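Local coordinates for lovastatin nonaketide synthase, polyketide synthase component (Aspergillus terreus, PDB 7CPX), which builds the dihydromonacolin L nonaketide from malonyl-CoA on its carrier domain, together with LovC, in lovastatin biosynthesis, at residues G949-G957 / L1157-L1166; S963-L971 / A1005-H1013. The protein carries 2 engineered substitutions. All blocks are in the same frame, centred on the assembly; numbering follows the deposited sequence.

Contact 1 of 2, residues G949-G957 / L1157-L1166; sequences GPKPHLLLG and LMDEGNGCPL
Leu954 and Asp1159 bring the two backbones to 5.6 Å, CA to CA, and Lys951 and Asn1162 to 6.1 Å, but no backbone-to-backbone hydrogen bond joins segment 949-957 to the weakly bonded hairpin 1157-1166. The one hydrogen bond between them is weak: Leu954 N reaches Asp1159 OD2 at 3.3 Å, with an N-H...O angle of 132°. CG of Asp1159 stands anti to its backbone N (chi1 -177°), which carries the carboxylate across to Leu954. Its other oxygen, OD1, takes Gly1161 N at 3.0 Å from above the carboxylate plane, closing an Asx turn. On one flank the Lys951 and Asn1162 side chains cross at about a right angle, Lys951 CB 3.3 Å from Asn1162 OD1. On the other flank the contact is apolar: Leu954 CD2 sits 4.0 Å from Leu1157 CD1, and Leu955 CD1 meets Leu1166 CD2. His953 CE1 lies 4.0 Å from Leu1166 CD2, while its NE2 makes a weak hydrogen bond to Glu1004 of helix 995-1012. Van der Waals packing holds the segments, leucines at one end and Lys951 on Asn1162 at the other, with only a weak bond between; through His953-Leu955 it joins the predicted hotdog halves of the dehydratase domain.

Contact 2 of 2, residues S963-L971 / A1005-H1013; sequences STPLSFQWL and AALMIAGTH
The helix of a hotdog fold packs against its sheet here: within the predicted N-terminal hotdog of the dehydratase domain, strand 967-971 lies on helix 1005-1012, their axes 10.2 Å apart at closest and running at 135°. Phe968 and Trp970 both direct their side chains at the helix. Ile1009 touches both rings, each differently. Its CG1 lies over one face of Phe968, 3.8 Å from the ring centroid and 18° off the normal, a CH-pi contact, yet approaches Trp970 at the ring edge, 3.5 Å from CH2. The indole face is met by Ala1005, whose CB is 3.8 Å from the centroid of the six-membered ring. Met1008 slides past the indole in the opposite direction, its CB 3.6 Å from Trp970 CZ2; the oblique Met-aromatic contact of its sulfur is doubtful in detail, because the sulfur is modelled too close. Thr1012 brings CG2 to the edge of Phe968, and its OG1 bonds back to Met1008 O at 2.8 Å. Behind the strand, Gln969 NE2 bonds to Tyr962 O of the second subunit. Just past the helix, His1013 NE2 donates a weak hydrogen bond to Pro965 O, 2.6 Å long but bent to 123° at the hydrogen.

Overall arrangement
Both contacts lie in the dehydratase domain, their centres 14 Å apart, and contact 2 is nested along the chain inside the loop closed by contact 1: 949-957, 963-971, 1005-1013, then 1157-1166. Contact 2 is internal to the predicted N-terminal hotdog, whereas contact 1 links it to the predicted C-terminal one. They meet directly, with Leu956 O 3.2 Å from Trp970 CB. The side chains of Leu955 and Leu1157 lie about 11 Å from those of the predicted catalytic His985 and Asp1174 respectively. Helix 995-1012 supplies 1005-1012 to contact 2 and touches His953, Leu955 and Leu1166 of contact 1, so it connects the contact between the predicted hotdog halves with the strand-helix packing near the second subunit.

Contact 1 of 2, residues G949-G957 / L1157-L1166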
loop_
_atom_site.group_PDB
_atom_site.type_symbol
_atom_site.label_atom_id
_atom_site.label_comp_id
_atom_site.label_asym_id
_atom_site.label_seq_id
_atom_site.Cartn_x
_atom_site.Cartn_y
_atom_site.Cartn_z
ATOM N N GLY A 949 7.522 -6.574 -12.951
ATOM C CA GLY A 949 6.996 -7.102 -11.718
ATOM C C GLY A 949 6.519 -8.533 -11.842
ATOM O O GLY A 949 6.691 -9.190 -12.873
ATOM N N PRO A 950 5.904 -9.043 -10.780
ATOM C CA PRO A 950 5.459 -10.437 -10.774
ATOM C C PRO A 950 4.209 -10.628 -11.620
ATOM O O PRO A 950 3.549 -9.678 -12.044
ATOM C CB PRO A 950 5.176 -10.703 -9.295
ATOM C CG PRO A 950 4.753 -9.375 -8.769
ATOM C CD PRO A 950 5.551 -8.347 -9.530
ATOM N N LYS A 951 3.887 -11.896 -11.853
ATOM C CA LYS A 951 2.673 -12.225 -12.575
ATOM C C LYS A 951 1.464 -11.747 -11.774
ATOM O O LYS A 951 1.534 -11.612 -10.550
ATOM C CB LYS A 951 2.580 -13.732 -12.807
ATOM C CG LYS A 951 3.773 -14.342 -13.522
ATOM C CD LYS A 951 3.884 -13.851 -14.953
ATOM C CE LYS A 951 4.921 -14.649 -15.727
ATOM N NZ LYS A 951 6.268 -14.582 -15.099
ATOM N N PRO A 952 0.340 -11.482 -12.436
ATOM C CA PRO A 952 -0.844 -11.042 -11.694
ATOM C C PRO A 952 -1.472 -12.204 -10.950
ATOM O O PRO A 952 -2.425 -12.823 -11.432
ATOM C CB PRO A 952 -1.758 -10.499 -12.794
ATOM C CG PRO A 952 -1.436 -11.353 -13.966
ATOM C CD PRO A 952 0.040 -11.668 -13.867
ATOM N N HIS A 953 -0.932 -12.507 -9.772
ATOM C CA HIS A 953 -1.314 -13.722 -9.069
ATOM C C HIS A 953 -2.822 -13.778 -8.872
ATOM O O HIS A 953 -3.457 -12.792 -8.487
ATOM C CB HIS A 953 -0.607 -13.795 -7.719
ATOM C CG HIS A 953 -0.807 -15.095 -7.007
ATOM N ND1 HIS A 953 -2.030 -15.489 -6.508
ATOM C CD2 HIS A 953 0.058 -16.093 -6.713
ATOM C CE1 HIS A 953 -1.910 -16.675 -5.940
ATOM N NE2 HIS A 953 -0.652 -17.063 -6.048
ATOM N N LEU A 954 -3.393 -14.947 -9.144
ATOM C CA LEU A 954 -4.828 -15.129 -8.993
ATOM C C LEU A 954 -5.235 -14.909 -7.543
ATOM O O LEU A 954 -4.495 -15.245 -6.614
ATOM C CB LEU A 954 -5.229 -16.530 -9.452
ATOM C CG LEU A 954 -6.725 -16.846 -9.429
ATOM C CD1 LEU A 954 -7.492 -15.903 -10.339
ATOM C CD2 LEU A 954 -6.965 -18.289 -9.830
ATOM N N LEU A 955 -6.419 -14.326 -7.356
ATOM C CA LEU A 955 -6.953 -14.010 -6.036
ATOM C C LEU A 955 -6.243 -12.809 -5.424
ATOM O O LEU A 955 -6.665 -12.301 -4.382
ATOM C CB LEU A 955 -6.828 -15.209 -5.092
ATOM C CG LEU A 955 -7.181 -16.591 -5.641
ATOM C CD1 LEU A 955 -6.996 -17.639 -4.563
ATOM C CD2 LEU A 955 -8.596 -16.620 -6.176
ATOM N N LEU A 956 -5.182 -12.334 -6.070
ATOM C CA LEU A 956 -4.374 -11.254 -5.519
ATOM C C LEU A 956 -4.234 -10.123 -6.524
ATOM O O LEU A 956 -4.178 -8.948 -6.146
ATOM C CB LEU A 956 -2.993 -11.774 -5.120
ATOM C CG LEU A 956 -2.962 -12.865 -4.050
ATOM C CD1 LEU A 956 -1.535 -13.293 -3.775
ATOM C CD2 LEU A 956 -3.616 -12.375 -2.782
ATOM N N GLY A 957 -4.184 -10.466 -7.806
ATOM C CA GLY A 957 -3.926 -9.453 -8.798
ATOM C C GLY A 957 -2.454 -9.077 -8.809
ATOM O O GLY A 957 -1.566 -9.883 -8.520
ATOM N N LEU A 1157 -6.340 -25.646 -7.912
ATOM C CA LEU A 1157 -6.520 -24.353 -8.555
ATOM C C LEU A 1157 -5.153 -23.816 -8.940
ATOM O O LEU A 1157 -4.246 -23.763 -8.103
ATOM C CB LEU A 1157 -7.242 -23.368 -7.634
ATOM C CG LEU A 1157 -7.466 -21.967 -8.207
ATOM C CD1 LEU A 1157 -8.288 -22.028 -9.484
ATOM C CD2 LEU A 1157 -8.137 -21.071 -7.185
ATOM N N MET A 1158 -5.006 -23.422 -10.201
ATOM C CA MET A 1158 -3.742 -22.929 -10.724
ATOM C C MET A 1158 -3.974 -21.631 -11.480
ATOM O O MET A 1158 -5.012 -21.453 -12.124
ATOM C CB MET A 1158 -3.084 -23.960 -11.647
ATOM C CG MET A 1158 -3.956 -24.388 -12.817
ATOM S SD MET A 1158 -3.149 -25.595 -13.887
ATOM C CE MET A 1158 -1.750 -24.648 -14.485
ATOM N N ASP A 1159 -3.001 -20.728 -11.396
ATOM C CA ASP A 1159 -3.070 -19.453 -12.099
ATOM C C ASP A 1159 -2.606 -19.665 -13.534
ATOM O O ASP A 1159 -1.429 -19.948 -13.779
ATOM C CB ASP A 1159 -2.212 -18.409 -11.390
ATOM C CG ASP A 1159 -2.297 -17.043 -12.042
ATOM O OD1 ASP A 1159 -3.082 -16.885 -13.001
ATOM O OD2 ASP A 1159 -1.577 -16.125 -11.596
ATOM N N GLU A 1160 -3.532 -19.532 -14.486
ATOM C CA GLU A 1160 -3.174 -19.715 -15.887
ATOM C C GLU A 1160 -2.122 -18.707 -16.327
ATOM O O GLU A 1160 -1.282 -19.018 -17.180
ATOM C CB GLU A 1160 -4.419 -19.601 -16.766
ATOM C CG GLU A 1160 -5.517 -20.593 -16.416
ATOM C CD GLU A 1160 -5.093 -22.035 -16.622
ATOM O OE1 GLU A 1160 -4.035 -22.263 -17.245
ATOM O OE2 GLU A 1160 -5.817 -22.941 -16.159
ATOM N N GLY A 1161 -2.145 -17.501 -15.755
ATOM C CA GLY A 1161 -1.139 -16.508 -16.079
ATOM C C GLY A 1161 0.224 -16.809 -15.495
ATOM O O GLY A 1161 1.221 -16.235 -15.947
ATOM N N ASN A 1162 0.291 -17.697 -14.500
ATOM C CA ASN A 1162 1.552 -18.099 -13.898
ATOM C C ASN A 1162 1.920 -19.546 -14.182
ATOM O O ASN A 1162 3.104 -19.887 -14.118
ATOM C CB ASN A 1162 1.508 -17.892 -12.376
ATOM C CG ASN A 1162 2.854 -17.494 -11.802
ATOM O OD1 ASN A 1162 2.970 -16.485 -11.106
ATOM N ND2 ASN A 1162 3.880 -18.286 -12.092
ATOM N N GLY A 1163 0.944 -20.398 -14.487
ATOM C CA GLY A 1163 1.235 -21.782 -14.799
ATOM C C GLY A 1163 1.635 -22.625 -13.612
ATOM O O GLY A 1163 2.266 -23.668 -13.795
ATOM N N CYS A 1164 1.287 -22.207 -12.400
ATOM C CA CYS A 1164 1.611 -22.950 -11.195
ATOM C C CYS A 1164 0.369 -23.108 -10.333
ATOM O O CYS A 1164 -0.523 -22.254 -10.361
ATOM C CB CYS A 1164 2.708 -22.244 -10.385
ATOM S SG CYS A 1164 2.267 -20.577 -9.842
ATOM N N PRO A 1165 0.283 -24.186 -9.558
ATOM C CA PRO A 1165 -0.893 -24.390 -8.710
ATOM C C PRO A 1165 -0.867 -23.510 -7.472
ATOM O O PRO A 1165 0.184 -23.050 -7.022
ATOM C CB PRO A 1165 -0.799 -25.873 -8.335
ATOM C CG PRO A 1165 0.656 -26.155 -8.343
ATOM C CD PRO A 1165 1.247 -25.295 -9.432
ATOM N N LEU A 1166 -2.056 -23.281 -6.925
ATOM C CA LEU A 1166 -2.205 -22.556 -5.675
ATOM C C LEU A 1166 -2.249 -23.531 -4.503
ATOM O O LEU A 1166 -2.472 -24.732 -4.667
ATOM C CB LEU A 1166 -3.475 -21.703 -5.688
ATOM C CG LEU A 1166 -3.377 -20.354 -6.403
ATOM C CD1 LEU A 1166 -3.089 -20.538 -7.882
ATOM C CD2 LEU A 1166 -4.653 -19.555 -6.198
#

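Contact 2 of 2, residues S963-L971 / A1005-H1013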
loop_
_atom_site.group_PDB
_atom_site.type_symbol
_atom_site.label_atom_id
_atom_site.label_comp_id
_atom_site.label_asym_id
_atom_site.label_seq_id
_atom_site.Cartn_x
_atom_site.Cartn_y
_atom_site.Cartn_z
ATOM N N SER A 963 5.049 -1.401 -3.253
ATOM C CA SER A 963 5.288 -2.476 -2.307
ATOM C C SER A 963 6.776 -2.601 -1.999
ATOM O O SER A 963 7.635 -2.045 -2.689
ATOM C CB SER A 963 4.758 -3.798 -2.856
ATOM O OG SER A 963 3.364 -3.723 -3.083
ATOM N N THR A 964 7.069 -3.349 -0.947
ATOM C CA THR A 964 8.415 -3.567 -0.447
ATOM C C THR A 964 8.594 -5.026 -0.070
ATOM O O THR A 964 7.613 -5.761 0.088
ATOM C CB THR A 964 8.707 -2.690 0.782
ATOM O OG1 THR A 964 7.515 -2.141 1.370
ATOM C CG2 THR A 964 9.859 -1.703 0.601
ATOM N N PRO A 965 9.839 -5.478 0.086
ATOM C CA PRO A 965 10.058 -6.820 0.646
ATOM C C PRO A 965 9.484 -6.973 2.038
ATOM O O PRO A 965 9.244 -8.106 2.474
ATOM C CB PRO A 965 11.587 -6.957 0.650
ATOM C CG PRO A 965 12.068 -5.960 -0.348
ATOM C CD PRO A 965 11.104 -4.820 -0.277
ATOM N N LEU A 966 9.265 -5.869 2.754
ATOM C CA LEU A 966 8.674 -5.911 4.082
ATOM C C LEU A 966 7.196 -5.548 4.093
ATOM O O LEU A 966 6.494 -5.912 5.042
ATOM C CB LEU A 966 9.422 -4.966 5.031
ATOM C CG LEU A 966 10.780 -5.444 5.552
ATOM C CD1 LEU A 966 10.625 -6.717 6.367
ATOM C CD2 LEU A 966 11.769 -5.654 4.416
ATOM N N SER A 967 6.711 -4.845 3.073
ATOM C CA SER A 967 5.307 -4.476 2.978
ATOM C C SER A 967 4.835 -4.682 1.548
ATOM O O SER A 967 5.516 -4.291 0.598
ATOM C CB SER A 967 5.081 -3.021 3.400
ATOM O OG SER A 967 3.718 -2.660 3.263
ATOM N N PHE A 968 3.659 -5.290 1.404
ATOM C CA PHE A 968 3.114 -5.660 0.111
ATOM C C PHE A 968 1.648 -5.269 0.071
ATOM O O PHE A 968 0.978 -5.223 1.104
ATOM C CB PHE A 968 3.244 -7.167 -0.141
ATOM C CG PHE A 968 4.647 -7.690 -0.021
ATOM C CD1 PHE A 968 5.244 -7.829 1.217
ATOM C CD2 PHE A 968 5.358 -8.064 -1.145
ATOM C CE1 PHE A 968 6.530 -8.313 1.333
ATOM C CE2 PHE A 968 6.644 -8.553 -1.036
ATOM C CZ PHE A 968 7.230 -8.680 0.206
ATOM N N GLN A 969 1.147 -5.007 -1.134
ATOM C CA GLN A 969 -0.276 -4.729 -1.314
ATOM C C GLN A 969 -0.675 -5.241 -2.694
ATOM O O GLN A 969 -0.443 -4.566 -3.701
ATOM C CB GLN A 969 -0.580 -3.247 -1.158
ATOM C CG GLN A 969 -2.062 -2.937 -1.114
ATOM C CD GLN A 969 -2.347 -1.502 -0.727
ATOM O OE1 GLN A 969 -1.474 -0.640 -0.811
ATOM N NE2 GLN A 969 -3.574 -1.239 -0.294
ATOM N N TRP A 970 -1.267 -6.429 -2.731
ATOM C CA TRP A 970 -1.776 -6.982 -3.975
ATOM C C TRP A 970 -3.133 -6.372 -4.289
ATOM O O TRP A 970 -4.056 -6.434 -3.472
ATOM C CB TRP A 970 -1.891 -8.501 -3.884
ATOM C CG TRP A 970 -0.580 -9.190 -3.755
ATOM C CD1 TRP A 970 0.166 -9.725 -4.759
ATOM C CD2 TRP A 970 0.146 -9.422 -2.548
ATOM N NE1 TRP A 970 1.314 -10.277 -4.253
ATOM C CE2 TRP A 970 1.327 -10.104 -2.895
ATOM C CE3 TRP A 970 -0.088 -9.118 -1.206
ATOM C CZ2 TRP A 970 2.269 -10.487 -1.949
ATOM C CZ3 TRP A 970 0.848 -9.498 -0.272
ATOM C CH2 TRP A 970 2.011 -10.174 -0.645
ATOM N N LEU A 971 -3.252 -5.794 -5.478
ATOM C CA LEU A 971 -4.453 -5.097 -5.910
ATOM C C LEU A 971 -5.155 -5.924 -6.975
ATOM O O LEU A 971 -4.517 -6.382 -7.928
ATOM C CB LEU A 971 -4.104 -3.715 -6.459
ATOM C CG LEU A 971 -3.158 -2.892 -5.585
ATOM C CD1 LEU A 971 -2.673 -1.666 -6.328
ATOM C CD2 LEU A 971 -3.844 -2.494 -4.295
ATOM N N ALA A 1005 -0.457 -14.711 -0.466
ATOM C CA ALA A 1005 0.369 -13.558 -0.142
ATOM C C ALA A 1005 1.574 -13.975 0.684
ATOM O O ALA A 1005 2.683 -13.473 0.477
ATOM C CB ALA A 1005 -0.457 -12.516 0.609
ATOM N N ALA A 1006 1.372 -14.888 1.632
ATOM C CA ALA A 1006 2.489 -15.410 2.409
ATOM C C ALA A 1006 3.495 -16.112 1.508
ATOM O O ALA A 1006 4.710 -15.949 1.673
ATOM C CB ALA A 1006 1.973 -16.366 3.483
ATOM N N LEU A 1007 3.006 -16.904 0.553
ATOM C CA LEU A 1007 3.902 -17.564 -0.393
ATOM C C LEU A 1007 4.720 -16.545 -1.171
ATOM O O LEU A 1007 5.937 -16.691 -1.324
ATOM C CB LEU A 1007 3.104 -18.433 -1.364
ATOM C CG LEU A 1007 2.447 -19.721 -0.870
ATOM C CD1 LEU A 1007 2.175 -20.628 -2.059
ATOM C CD2 LEU A 1007 3.300 -20.430 0.160
ATOM N N MET A 1008 4.057 -15.511 -1.690
ATOM C CA MET A 1008 4.759 -14.508 -2.481
ATOM C C MET A 1008 5.760 -13.737 -1.634
ATOM O O MET A 1008 6.846 -13.399 -2.116
ATOM C CB MET A 1008 3.759 -13.552 -3.129
ATOM C CG MET A 1008 2.830 -14.225 -4.127
ATOM S SD MET A 1008 1.879 -13.056 -5.116
ATOM C CE MET A 1008 3.156 -12.401 -6.188
ATOM N N ILE A 1009 5.417 -13.450 -0.379
ATOM C CA ILE A 1009 6.348 -12.766 0.510
ATOM C C ILE A 1009 7.569 -13.635 0.769
ATOM O O ILE A 1009 8.709 -13.158 0.724
ATOM C CB ILE A 1009 5.642 -12.381 1.820
ATOM C CG1 ILE A 1009 4.547 -11.357 1.537
ATOM C CG2 ILE A 1009 6.643 -11.826 2.814
ATOM C CD1 ILE A 1009 3.590 -11.147 2.676
ATOM N N ALA A 1010 7.354 -14.922 1.043
ATOM C CA ALA A 1010 8.479 -15.821 1.269
ATOM C C ALA A 1010 9.358 -15.908 0.032
ATOM O O ALA A 1010 10.591 -15.902 0.133
ATOM C CB ALA A 1010 7.970 -17.205 1.670
ATOM N N GLY A 1011 8.743 -15.986 -1.148
ATOM C CA GLY A 1011 9.520 -15.975 -2.376
ATOM C C GLY A 1011 10.311 -14.694 -2.541
ATOM O O GLY A 1011 11.443 -14.708 -3.032
ATOM N N THR A 1012 9.725 -13.566 -2.133
ATOM C CA THR A 1012 10.440 -12.297 -2.187
ATOM C C THR A 1012 11.696 -12.337 -1.330
ATOM O O THR A 1012 12.713 -11.731 -1.687
ATOM C CB THR A 1012 9.524 -11.161 -1.732
ATOM O OG1 THR A 1012 8.353 -11.127 -2.558
ATOM C CG2 THR A 1012 10.242 -9.825 -1.821
ATOM N N HIS A 1013 11.643 -13.039 -0.203
ATOM C CA HIS A 1013 12.799 -13.244 0.656
ATOM C C HIS A 1013 13.547 -14.528 0.327
ATOM O O HIS A 1013 14.437 -14.926 1.085
ATOM C CB HIS A 1013 12.366 -13.257 2.124
ATOM C CG HIS A 1013 11.752 -11.972 2.583
ATOM N ND1 HIS A 1013 12.504 -10.887 2.978
ATOM C CD2 HIS A 1013 10.457 -11.597 2.710
ATOM C CE1 HIS A 1013 11.700 -9.899 3.327
ATOM N NE2 HIS A 1013 10.452 -10.304 3.175
#